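Long-range contacts in toll-like receptor 13 (Mus musculus, PDB 4Z0C), which recognises a specific sequence of bacterial 23S ribosomal RNA and signals through MYD88 and TRAF6 to switch on NF-kappa-B and the inflammatory response: residues P279-L284 against T303-L308; S322-L327 against S349-L354; R35-L40 against T56-L61. All coordinates share one frame; numbering follows the deposited sequence.

How the interactions relate
From the N terminus, interaction 3 comes first: it brings 56-61 back beside 35-40 after 15 intervening residues, closing one turn of the leucine-rich repeat solenoid near its start. Interaction 1 closes a later turn, in which helix 293-302 lies between strands 283-285 and 307-309. Interaction 2 then joins the loops 322-327 and 349-354, which lead toward the next strands. The three loops follow in series, with none nested or crossed. Interactions 1 and 2 are neighbours, centres 14 Å apart: L327 packs on T303, L305 and L308, and F324 on L308, and the glycan on N353 reaches R304. Interaction 3 lies apart, its centre 49 Å from that of interaction 1.

Interaction 1 (P279-L284 against T303-L308); sequences PKLETL and TRLLFL. With NAG (2-acetamido-2-deoxy-beta-D-glucopyranose), chain G.
CG stands anti to the backbone N in L284 and L308 (chi1 177° and 172°), whereas in L305 it swings beside its own N, and in this way the leucines of 279-284 and 303-308 share one interior. L305 sends CD1 to within 3.7 Å of L284 CB, and its CD2 lies alongside L281 CD2. Alongside, the backbones pair as parallel strands, T283 with F307 and L284 with L308. The carbonyl O of E282 is gripped twice, by L306 N at 2.7 Å on an in-plane lone pair and by F307 N at 3.0 Å nearly along the C=O axis. L284 N then donates to F307 O at 3.0 Å, an oxygen that also takes a CA-H contact from T283.

Such neighbouring strands, one from LRR 11 and one from LRR 12, form the concave side of a leucine-rich repeat solenoid. There T283 and F307 point away from the leucine core. The phenylalanine, also anti at chi1, crosses T283 obliquely, bringing CD2 to 3.6 Å from T283 CG2, while its side chain also touches K332 and N334 of the next strand.

Before the strands, L306 CD1 runs beside the carboxylate of E282, 3.8 Å from its CD. R304, extended from CG to NE, brings NH2 to 2.5 Å from O7 of the NAG that N353 carries.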
loop_
_atom_site.group_PDB
_atom_site.type_symbol
_atom_site.label_atom_id
_atom_site.label_comp_id
_atom_site.label_asym_id
_atom_site.label_seq_id
_atom_site.Cartn_x
_atom_site.Cartn_y
_atom_site.Cartn_z
ATOM N N PRO A 279 -38.396 -11.397 37.573
ATOM C CA PRO A 279 -37.613 -10.749 38.632
ATOM C C PRO A 279 -36.100 -10.964 38.516
ATOM O O PRO A 279 -35.328 -10.301 39.214
ATOM C CB PRO A 279 -38.162 -11.391 39.918
ATOM C CG PRO A 279 -38.659 -12.736 39.475
ATOM C CD PRO A 279 -39.209 -12.516 38.087
ATOM N N LYS A 280 -35.675 -11.878 37.652
ATOM C CA LYS A 280 -34.252 -12.146 37.507
ATOM C C LYS A 280 -33.690 -11.563 36.189
ATOM O O LYS A 280 -32.502 -11.661 35.917
ATOM C CB LYS A 280 -33.987 -13.646 37.592
ATOM C CG LYS A 280 -34.198 -14.254 38.975
ATOM C CD LYS A 280 -33.200 -13.689 39.963
ATOM C CE LYS A 280 -32.341 -14.787 40.575
ATOM N NZ LYS A 280 -31.240 -14.222 41.418
ATOM N N LEU A 281 -34.557 -10.973 35.378
ATOM C CA LEU A 281 -34.162 -10.451 34.083
ATOM C C LEU A 281 -33.166 -9.305 34.255
ATOM O O LEU A 281 -33.448 -8.339 34.949
ATOM C CB LEU A 281 -35.386 -9.973 33.306
ATOM C CG LEU A 281 -35.062 -9.483 31.893
ATOM C CD1 LEU A 281 -34.699 -10.643 30.970
ATOM C CD2 LEU A 281 -36.213 -8.662 31.315
ATOM N N GLU A 282 -31.988 -9.425 33.665
ATOM C CA GLU A 282 -31.016 -8.328 33.760
ATOM C C GLU A 282 -30.378 -7.913 32.423
ATOM O O GLU A 282 -29.785 -6.839 32.310
ATOM C CB GLU A 282 -29.977 -8.634 34.841
ATOM C CG GLU A 282 -29.123 -9.844 34.591
ATOM C CD GLU A 282 -28.477 -10.342 35.881
ATOM O OE1 GLU A 282 -29.035 -10.046 36.967
ATOM O OE2 GLU A 282 -27.426 -11.020 35.812
ATOM N N THR A 283 -30.584 -8.733 31.402
ATOM C CA THR A 283 -30.080 -8.456 30.071
ATOM C C THR A 283 -31.221 -8.491 29.068
ATOM O O THR A 283 -31.959 -9.482 28.978
ATOM C CB THR A 283 -29.018 -9.477 29.645
ATOM O OG1 THR A 283 -27.802 -9.246 30.370
ATOM C CG2 THR A 283 -28.740 -9.378 28.157
ATOM N N LEU A 284 -31.378 -7.385 28.342
ATOM C CA LEU A 284 -32.369 -7.293 27.278
ATOM C C LEU A 284 -31.727 -6.815 25.981
ATOM O O LEU A 284 -31.224 -5.689 25.896
ATOM C CB LEU A 284 -33.535 -6.373 27.688
ATOM C CG LEU A 284 -34.574 -6.174 26.584
ATOM C CD1 LEU A 284 -35.207 -7.495 26.197
ATOM C CD2 LEU A 284 -35.622 -5.157 26.976
ATOM N N THR A 303 -38.724 -2.507 34.356
ATOM C CA THR A 303 -37.569 -3.387 34.427
ATOM C C THR A 303 -36.382 -2.862 35.240
ATOM O O THR A 303 -36.318 -1.688 35.566
ATOM C CB THR A 303 -37.161 -3.766 32.997
ATOM O OG1 THR A 303 -36.524 -5.047 33.024
ATOM C CG2 THR A 303 -36.257 -2.693 32.383
ATOM N N ARG A 304 -35.447 -3.739 35.578
ATOM C CA ARG A 304 -34.234 -3.305 36.275
ATOM C C ARG A 304 -32.942 -3.872 35.634
ATOM O O ARG A 304 -32.233 -4.664 36.252
ATOM C CB ARG A 304 -34.319 -3.689 37.751
ATOM C CG ARG A 304 -33.539 -2.792 38.688
ATOM C CD ARG A 304 -33.112 -3.561 39.939
ATOM N NE ARG A 304 -32.162 -2.804 40.757
ATOM C CZ ARG A 304 -30.841 -2.985 40.780
ATOM N NH1 ARG A 304 -30.255 -3.915 40.025
ATOM N NH2 ARG A 304 -30.101 -2.221 41.575
ATOM N N LEU A 305 -32.640 -3.453 34.403
ATOM C CA LEU A 305 -31.578 -4.067 33.603
ATOM C C LEU A 305 -30.161 -3.679 34.003
ATOM O O LEU A 305 -29.927 -2.555 34.458
ATOM C CB LEU A 305 -31.772 -3.755 32.126
ATOM C CG LEU A 305 -33.129 -4.130 31.542
ATOM C CD1 LEU A 305 -33.269 -3.613 30.103
ATOM C CD2 LEU A 305 -33.354 -5.634 31.620
ATOM N N LEU A 306 -29.231 -4.627 33.822
ATOM C CA LEU A 306 -27.783 -4.375 33.914
ATOM C C LEU A 306 -27.197 -4.088 32.527
ATOM O O LEU A 306 -26.319 -3.236 32.368
ATOM C CB LEU A 306 -27.049 -5.587 34.502
ATOM C CG LEU A 306 -27.435 -5.997 35.930
ATOM C CD1 LEU A 306 -26.518 -7.125 36.480
ATOM C CD2 LEU A 306 -27.418 -4.771 36.836
ATOM N N PHE A 307 -27.721 -4.801 31.534
ATOM C CA PHE A 307 -27.268 -4.706 30.163
ATOM C C PHE A 307 -28.470 -4.531 29.244
ATOM O O PHE A 307 -29.329 -5.405 29.156
ATOM C CB PHE A 307 -26.478 -5.975 29.783
ATOM C CG PHE A 307 -26.023 -6.016 28.336
ATOM C CD1 PHE A 307 -25.740 -4.852 27.640
ATOM C CD2 PHE A 307 -25.874 -7.226 27.679
ATOM C CE1 PHE A 307 -25.325 -4.901 26.317
ATOM C CE2 PHE A 307 -25.457 -7.276 26.355
ATOM C CZ PHE A 307 -25.184 -6.118 25.677
ATOM N N LEU A 308 -28.504 -3.404 28.541
ATOM C CA LEU A 308 -29.510 -3.137 27.524
ATOM C C LEU A 308 -28.826 -2.912 26.161
ATOM O O LEU A 308 -27.916 -2.097 26.036
ATOM C CB LEU A 308 -30.348 -1.916 27.928
ATOM C CG LEU A 308 -31.334 -1.349 26.898
ATOM C CD1 LEU A 308 -32.333 -2.405 26.417
ATOM C CD2 LEU A 308 -32.064 -0.116 27.426
HETATM C C1 NAG G . -24.367 0.506 41.551
HETATM C C2 NAG G . -25.675 -0.030 42.163
HETATM C C3 NAG G . -25.485 -0.420 43.636
HETATM C C4 NAG G . -24.226 -1.270 43.835
HETATM C C5 NAG G . -23.006 -0.628 43.158
HETATM C C6 NAG G . -21.664 -1.385 43.330
HETATM C C7 NAG G . -27.932 0.622 41.408
HETATM C C8 NAG G . -28.869 1.748 41.115
HETATM N N2 NAG G . -26.772 0.925 42.006
HETATM O O3 NAG G . -26.610 -1.126 44.120
HETATM O O4 NAG G . -24.005 -1.438 45.220
HETATM O O5 NAG G . -23.301 -0.402 41.793
HETATM O O6 NAG G . -21.557 -2.668 42.726
HETATM O O7 NAG G . -28.274 -0.514 41.097
#

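Interaction 2 (S322-L327 against S349-L354); sequences SEFNAL and SSLQNL. With NAG (2-acetamido-2-deoxy-beta-D-glucopyranose), chain G.
Overlapping type I turns, S322-N325 and F324-L327, curl the first segment so that N325 faces S350, where the second segment heads through an inverse gamma turn centred on L351 into a type I turn at L351-L354. S350 grips N325 at two points. Its OG, placed between its own backbone N and carbonyl carbon (chi1 73°), donates to N325 O at 3.0 Å, meeting an in-plane lone pair from the flank of the C=O group. Its backbone N donates to N325 OD1 at 3.1 Å, but from above the amide carbonyl plane, 51° out of it.

These loops lie between the strands of consecutive leucine-rich repeats, and F324 and L327 fit the phenylalanine and leucine positions of the repeat consensus. L351 reaches across between them: its CD1 rests 3.5 Å from F324 O and 3.5 Å from L327 O, while CD2 packs on F324 CB at 3.9 Å. The F324 ring leads away into the core, against I296, L310 and L333. Further along, N353 ND2 is bonded covalently to C1 of a NAG, the first sugar of an N-linked glycan.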
loop_
_atom_site.group_PDB
_atom_site.type_symbol
_atom_site.label_atom_id
_atom_site.label_comp_id
_atom_site.label_asym_id
_atom_site.label_seq_id
_atom_site.Cartn_x
_atom_site.Cartn_y
_atom_site.Cartn_z
ATOM N N SER A 322 -33.618 12.697 29.199
ATOM C CA SER A 322 -33.791 11.797 30.334
ATOM C C SER A 322 -34.260 10.382 29.987
ATOM O O SER A 322 -34.842 9.710 30.828
ATOM C CB SER A 322 -34.731 12.440 31.363
ATOM O OG SER A 322 -34.287 13.746 31.698
ATOM N N GLU A 323 -34.000 9.930 28.761
ATOM C CA GLU A 323 -34.451 8.604 28.302
ATOM C C GLU A 323 -34.048 7.428 29.188
ATOM O O GLU A 323 -34.782 6.441 29.301
ATOM C CB GLU A 323 -33.995 8.331 26.864
ATOM C CG GLU A 323 -34.871 8.981 25.793
ATOM C CD GLU A 323 -34.542 10.445 25.532
ATOM O OE1 GLU A 323 -35.413 11.143 24.960
ATOM O OE2 GLU A 323 -33.433 10.905 25.906
ATOM N N PHE A 324 -32.861 7.510 29.775
ATOM C CA PHE A 324 -32.310 6.382 30.512
ATOM C C PHE A 324 -32.347 6.589 32.009
ATOM O O PHE A 324 -31.917 5.717 32.767
ATOM C CB PHE A 324 -30.865 6.092 30.044
ATOM C CG PHE A 324 -30.782 5.645 28.618
ATOM C CD1 PHE A 324 -31.026 4.316 28.285
ATOM C CD2 PHE A 324 -30.488 6.552 27.604
ATOM C CE1 PHE A 324 -30.970 3.885 26.967
ATOM C CE2 PHE A 324 -30.430 6.138 26.286
ATOM C CZ PHE A 324 -30.668 4.801 25.961
ATOM N N ASN A 325 -32.870 7.731 32.443
ATOM C CA ASN A 325 -32.772 8.088 33.859
ATOM C C ASN A 325 -33.530 7.184 34.833
ATOM O O ASN A 325 -33.188 7.119 36.017
ATOM C CB ASN A 325 -33.049 9.573 34.090
ATOM C CG ASN A 325 -31.923 10.456 33.560
ATOM O OD1 ASN A 325 -30.801 9.985 33.335
ATOM N ND2 ASN A 325 -32.215 11.737 33.357
ATOM N N ALA A 326 -34.548 6.482 34.345
ATOM C CA ALA A 326 -35.250 5.518 35.185
ATOM C C ALA A 326 -34.552 4.154 35.132
ATOM O O ALA A 326 -35.083 3.145 35.601
ATOM C CB ALA A 326 -36.710 5.403 34.774
ATOM N N LEU A 327 -33.354 4.128 34.561
ATOM C CA LEU A 327 -32.570 2.900 34.495
ATOM C C LEU A 327 -31.193 2.998 35.158
ATOM O O LEU A 327 -30.196 2.606 34.565
ATOM C CB LEU A 327 -32.428 2.447 33.040
ATOM C CG LEU A 327 -33.426 1.377 32.595
ATOM C CD1 LEU A 327 -33.445 1.176 31.094
ATOM C CD2 LEU A 327 -33.097 0.051 33.289
ATOM N N SER A 349 -28.102 11.186 32.650
ATOM C CA SER A 349 -27.692 11.914 33.845
ATOM C C SER A 349 -27.509 11.027 35.082
ATOM O O SER A 349 -26.657 11.294 35.930
ATOM C CB SER A 349 -28.724 13.000 34.149
ATOM O OG SER A 349 -28.122 14.054 34.872
ATOM N N SER A 350 -28.317 9.979 35.185
ATOM C CA SER A 350 -28.317 9.146 36.385
ATOM C C SER A 350 -27.569 7.810 36.222
ATOM O O SER A 350 -27.573 6.974 37.124
ATOM C CB SER A 350 -29.754 8.860 36.788
ATOM O OG SER A 350 -30.322 7.934 35.873
ATOM N N LEU A 351 -26.885 7.634 35.098
ATOM C CA LEU A 351 -26.234 6.369 34.811
ATOM C C LEU A 351 -24.866 6.270 35.477
ATOM O O LEU A 351 -23.863 6.068 34.802
ATOM C CB LEU A 351 -26.116 6.168 33.298
ATOM C CG LEU A 351 -27.138 5.215 32.673
ATOM C CD1 LEU A 351 -28.476 5.411 33.291
ATOM C CD2 LEU A 351 -27.237 5.365 31.166
ATOM N N GLN A 352 -24.821 6.391 36.804
ATOM C CA GLN A 352 -23.532 6.432 37.492
ATOM C C GLN A 352 -22.925 5.053 37.673
ATOM O O GLN A 352 -21.800 4.937 38.147
ATOM C CB GLN A 352 -23.597 7.140 38.854
ATOM C CG GLN A 352 -23.803 8.657 38.798
ATOM C CD GLN A 352 -25.189 9.087 39.265
ATOM O OE1 GLN A 352 -25.741 8.525 40.217
ATOM N NE2 GLN A 352 -25.759 10.081 38.593
ATOM N N ASN A 353 -23.651 4.010 37.291
ATOM C CA ASN A 353 -23.086 2.666 37.363
ATOM C C ASN A 353 -22.628 2.135 35.999
ATOM O O ASN A 353 -22.050 1.053 35.916
ATOM C CB ASN A 353 -24.066 1.683 38.017
ATOM C CG ASN A 353 -23.849 1.533 39.526
ATOM O OD1 ASN A 353 -22.986 2.195 40.122
ATOM N ND2 ASN A 353 -24.624 0.625 40.138
ATOM N N LEU A 354 -22.882 2.899 34.938
ATOM C CA LEU A 354 -22.493 2.510 33.577
ATOM C C LEU A 354 -20.969 2.343 33.416
ATOM O O LEU A 354 -20.215 3.278 33.680
ATOM C CB LEU A 354 -23.023 3.537 32.571
ATOM C CG LEU A 354 -23.051 3.106 31.100
ATOM C CD1 LEU A 354 -24.157 2.103 30.851
ATOM C CD2 LEU A 354 -23.191 4.305 30.151
HETATM C C1 NAG G . -24.367 0.506 41.551
HETATM C C2 NAG G . -25.675 -0.030 42.163
HETATM C C3 NAG G . -25.485 -0.420 43.636
HETATM C C4 NAG G . -24.226 -1.270 43.835
HETATM C C5 NAG G . -23.006 -0.628 43.158
HETATM C C6 NAG G . -21.664 -1.385 43.330
HETATM C C7 NAG G . -27.932 0.622 41.408
HETATM C C8 NAG G . -28.869 1.748 41.115
HETATM N N2 NAG G . -26.772 0.925 42.006
HETATM O O3 NAG G . -26.610 -1.126 44.120
HETATM O O4 NAG G . -24.005 -1.438 45.220
HETATM O O5 NAG G . -23.301 -0.402 41.793
HETATM O O6 NAG G . -21.557 -2.668 42.726
HETATM O O7 NAG G . -28.274 -0.514 41.097
#

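Interaction 3 (R35-L40 against T56-L61); sequences RYTTHL and TNLSAL. With NAG (2-acetamido-2-deoxy-beta-D-glucopyranose), chain K.
Close packing holds the inner half of this contact, where T37, L40, L58 and L61 meet, whereas its outer half is a loose crossing of R35 over N57. L61 leads the tight side. With CG anti to its carbonyl carbon, its CD2 settles 3.4 Å from T37 O, 3.8 Å from T37 CG2 and 3.9 Å from L40 CB, the T37 and L61 side chains running side by side. L58 packs next to L61 against the same threonine, its CD2 3.9 Å from T37 CB. T37 OG1 is hydrogen-bonded to P34 O, while the methyl CG2, anti to the backbone N, is turned to L61. A60 points toward 35-40, its CB 3.6 Å from R35 O.

No hydrogen bond joins the two segments, although L61 CA makes a CA-H contact with T38 O. Backbone hydrogen bonds of T38 with V62 and D63 take over just beyond, where strands 39-41 and 63-65 run parallel as neighbouring strands of the leucine-rich repeat solenoid. L40 points into the core, toward V16, I30 and L64. H39 faces the other way, its ring hydrogen-bonded at the edge, through ND1, to T38 OG1 at 2.9 Å and stacked on H15, next to glycan sugars; the bound RNA comes within about 6 Å of the contact at the nearest atoms.

On the solvent side R35 bends at chi3 (108°), so that the backbone O of N57 sits over one face of the guanidinium, whose plane is turned 43° from that of the N57 side-chain amide. R35 NH1 stays 3.7 Å from N57 OD1, and N57 ND2 carries a covalently attached NAG.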
loop_
_atom_site.group_PDB
_atom_site.type_symbol
_atom_site.label_atom_id
_atom_site.label_comp_id
_atom_site.label_asym_id
_atom_site.label_seq_id
_atom_site.Cartn_x
_atom_site.Cartn_y
_atom_site.Cartn_z
ATOM N N ARG A 35 3.084 -43.181 15.174
ATOM C CA ARG A 35 2.080 -43.765 16.043
ATOM C C ARG A 35 1.812 -42.861 17.250
ATOM O O ARG A 35 0.785 -43.000 17.909
ATOM C CB ARG A 35 2.516 -45.173 16.490
ATOM C CG ARG A 35 2.713 -46.163 15.343
ATOM C CD ARG A 35 3.249 -47.511 15.830
ATOM N NE ARG A 35 2.226 -48.552 15.763
ATOM C CZ ARG A 35 1.291 -48.743 16.689
ATOM N NH1 ARG A 35 0.393 -49.706 16.538
ATOM N NH2 ARG A 35 1.248 -47.965 17.764
ATOM N N TYR A 36 2.733 -41.938 17.539
ATOM C CA TYR A 36 2.560 -41.034 18.687
ATOM C C TYR A 36 1.729 -39.770 18.368
ATOM O O TYR A 36 1.606 -38.864 19.196
ATOM C CB TYR A 36 3.916 -40.658 19.314
ATOM C CG TYR A 36 4.884 -39.980 18.367
ATOM C CD1 TYR A 36 4.616 -38.711 17.857
ATOM C CD2 TYR A 36 6.096 -40.578 18.024
ATOM C CE1 TYR A 36 5.504 -38.069 16.999
ATOM C CE2 TYR A 36 6.991 -39.944 17.168
ATOM C CZ TYR A 36 6.684 -38.690 16.657
ATOM O OH TYR A 36 7.557 -38.045 15.808
ATOM N N THR A 37 1.173 -39.720 17.161
ATOM C CA THR A 37 0.390 -38.582 16.700
ATOM C C THR A 37 -0.883 -38.378 17.524
ATOM O O THR A 37 -1.733 -39.258 17.588
ATOM C CB THR A 37 0.038 -38.748 15.201
ATOM O OG1 THR A 37 1.251 -38.779 14.434
ATOM C CG2 THR A 37 -0.825 -37.604 14.694
ATOM N N THR A 38 -1.024 -37.205 18.137
ATOM C CA THR A 38 -2.225 -36.910 18.910
ATOM C C THR A 38 -3.216 -36.027 18.173
ATOM O O THR A 38 -4.417 -36.188 18.345
ATOM C CB THR A 38 -1.907 -36.330 20.302
ATOM O OG1 THR A 38 -1.325 -35.036 20.185
ATOM C CG2 THR A 38 -0.929 -37.255 21.041
ATOM N N HIS A 39 -2.725 -35.107 17.348
ATOM C CA HIS A 39 -3.598 -34.234 16.545
ATOM C C HIS A 39 -3.337 -34.410 15.054
ATOM O O HIS A 39 -2.195 -34.274 14.584
ATOM C CB HIS A 39 -3.406 -32.754 16.893
ATOM C CG HIS A 39 -3.750 -32.402 18.305
ATOM N ND1 HIS A 39 -3.061 -32.898 19.389
ATOM C CD2 HIS A 39 -4.712 -31.596 18.812
ATOM C CE1 HIS A 39 -3.577 -32.408 20.502
ATOM N NE2 HIS A 39 -4.594 -31.630 20.180
ATOM N N LEU A 40 -4.390 -34.704 14.308
ATOM C CA LEU A 40 -4.266 -34.939 12.879
ATOM C C LEU A 40 -5.273 -34.074 12.160
ATOM O O LEU A 40 -6.456 -34.191 12.416
ATOM C CB LEU A 40 -4.527 -36.406 12.553
ATOM C CG LEU A 40 -4.517 -36.805 11.072
ATOM C CD1 LEU A 40 -3.151 -36.472 10.398
ATOM C CD2 LEU A 40 -4.849 -38.287 10.915
ATOM N N THR A 56 -6.135 -47.534 12.265
ATOM C CA THR A 56 -5.568 -48.663 13.024
ATOM C C THR A 56 -4.276 -48.351 13.781
ATOM O O THR A 56 -4.167 -48.625 14.975
ATOM C CB THR A 56 -5.273 -49.883 12.118
ATOM O OG1 THR A 56 -6.423 -50.203 11.332
ATOM C CG2 THR A 56 -4.894 -51.089 12.963
ATOM N N ASN A 57 -3.295 -47.784 13.089
ATOM C CA ASN A 57 -2.003 -47.518 13.714
ATOM C C ASN A 57 -1.914 -46.131 14.366
ATOM O O ASN A 57 -0.835 -45.666 14.722
ATOM C CB ASN A 57 -0.850 -47.764 12.720
ATOM C CG ASN A 57 -0.659 -49.252 12.387
ATOM O OD1 ASN A 57 -1.010 -50.114 13.184
ATOM N ND2 ASN A 57 -0.077 -49.545 11.211
ATOM N N LEU A 58 -3.063 -45.484 14.532
ATOM C CA LEU A 58 -3.130 -44.133 15.089
ATOM C C LEU A 58 -4.078 -44.008 16.295
ATOM O O LEU A 58 -4.905 -43.094 16.356
ATOM C CB LEU A 58 -3.530 -43.150 13.990
ATOM C CG LEU A 58 -2.444 -42.876 12.949
ATOM C CD1 LEU A 58 -3.011 -42.341 11.645
ATOM C CD2 LEU A 58 -1.442 -41.897 13.521
ATOM N N SER A 59 -3.937 -44.907 17.267
ATOM C CA SER A 59 -4.873 -44.972 18.387
ATOM C C SER A 59 -4.567 -43.933 19.458
ATOM O O SER A 59 -5.303 -43.819 20.449
ATOM C CB SER A 59 -4.896 -46.363 19.018
ATOM O OG SER A 59 -3.694 -46.597 19.731
ATOM N N ALA A 60 -3.505 -43.159 19.258
ATOM C CA ALA A 60 -3.195 -42.098 20.211
ATOM C C ALA A 60 -3.935 -40.799 19.864
ATOM O O ALA A 60 -3.890 -39.830 20.635
ATOM C CB ALA A 60 -1.698 -41.865 20.288
ATOM N N LEU A 61 -4.639 -40.782 18.731
ATOM C CA LEU A 61 -5.290 -39.545 18.265
ATOM C C LEU A 61 -6.247 -38.980 19.308
ATOM O O LEU A 61 -7.034 -39.713 19.926
ATOM C CB LEU A 61 -6.065 -39.764 16.966
ATOM C CG LEU A 61 -5.321 -40.092 15.680
ATOM C CD1 LEU A 61 -6.327 -40.269 14.548
ATOM C CD2 LEU A 61 -4.296 -39.021 15.371
HETATM C C1 NAG K . 0.336 -50.933 11.107
HETATM C C2 NAG K . 0.275 -51.168 9.590
HETATM C C3 NAG K . 0.915 -52.498 9.183
HETATM C C4 NAG K . 2.353 -52.483 9.674
HETATM C C5 NAG K . 2.356 -52.313 11.194
HETATM C C6 NAG K . 3.795 -52.293 11.716
HETATM C C7 NAG K . -1.430 -50.167 8.178
HETATM C C8 NAG K . -2.667 -50.458 7.376
HETATM N N2 NAG K . -1.085 -51.072 9.095
HETATM O O3 NAG K . 0.890 -52.701 7.783
HETATM O O4 NAG K . 3.033 -53.659 9.282
HETATM O O5 NAG K . 1.647 -51.145 11.618
HETATM O O6 NAG K . 4.579 -51.393 10.957
HETATM O O7 NAG K . -0.794 -49.130 7.974
#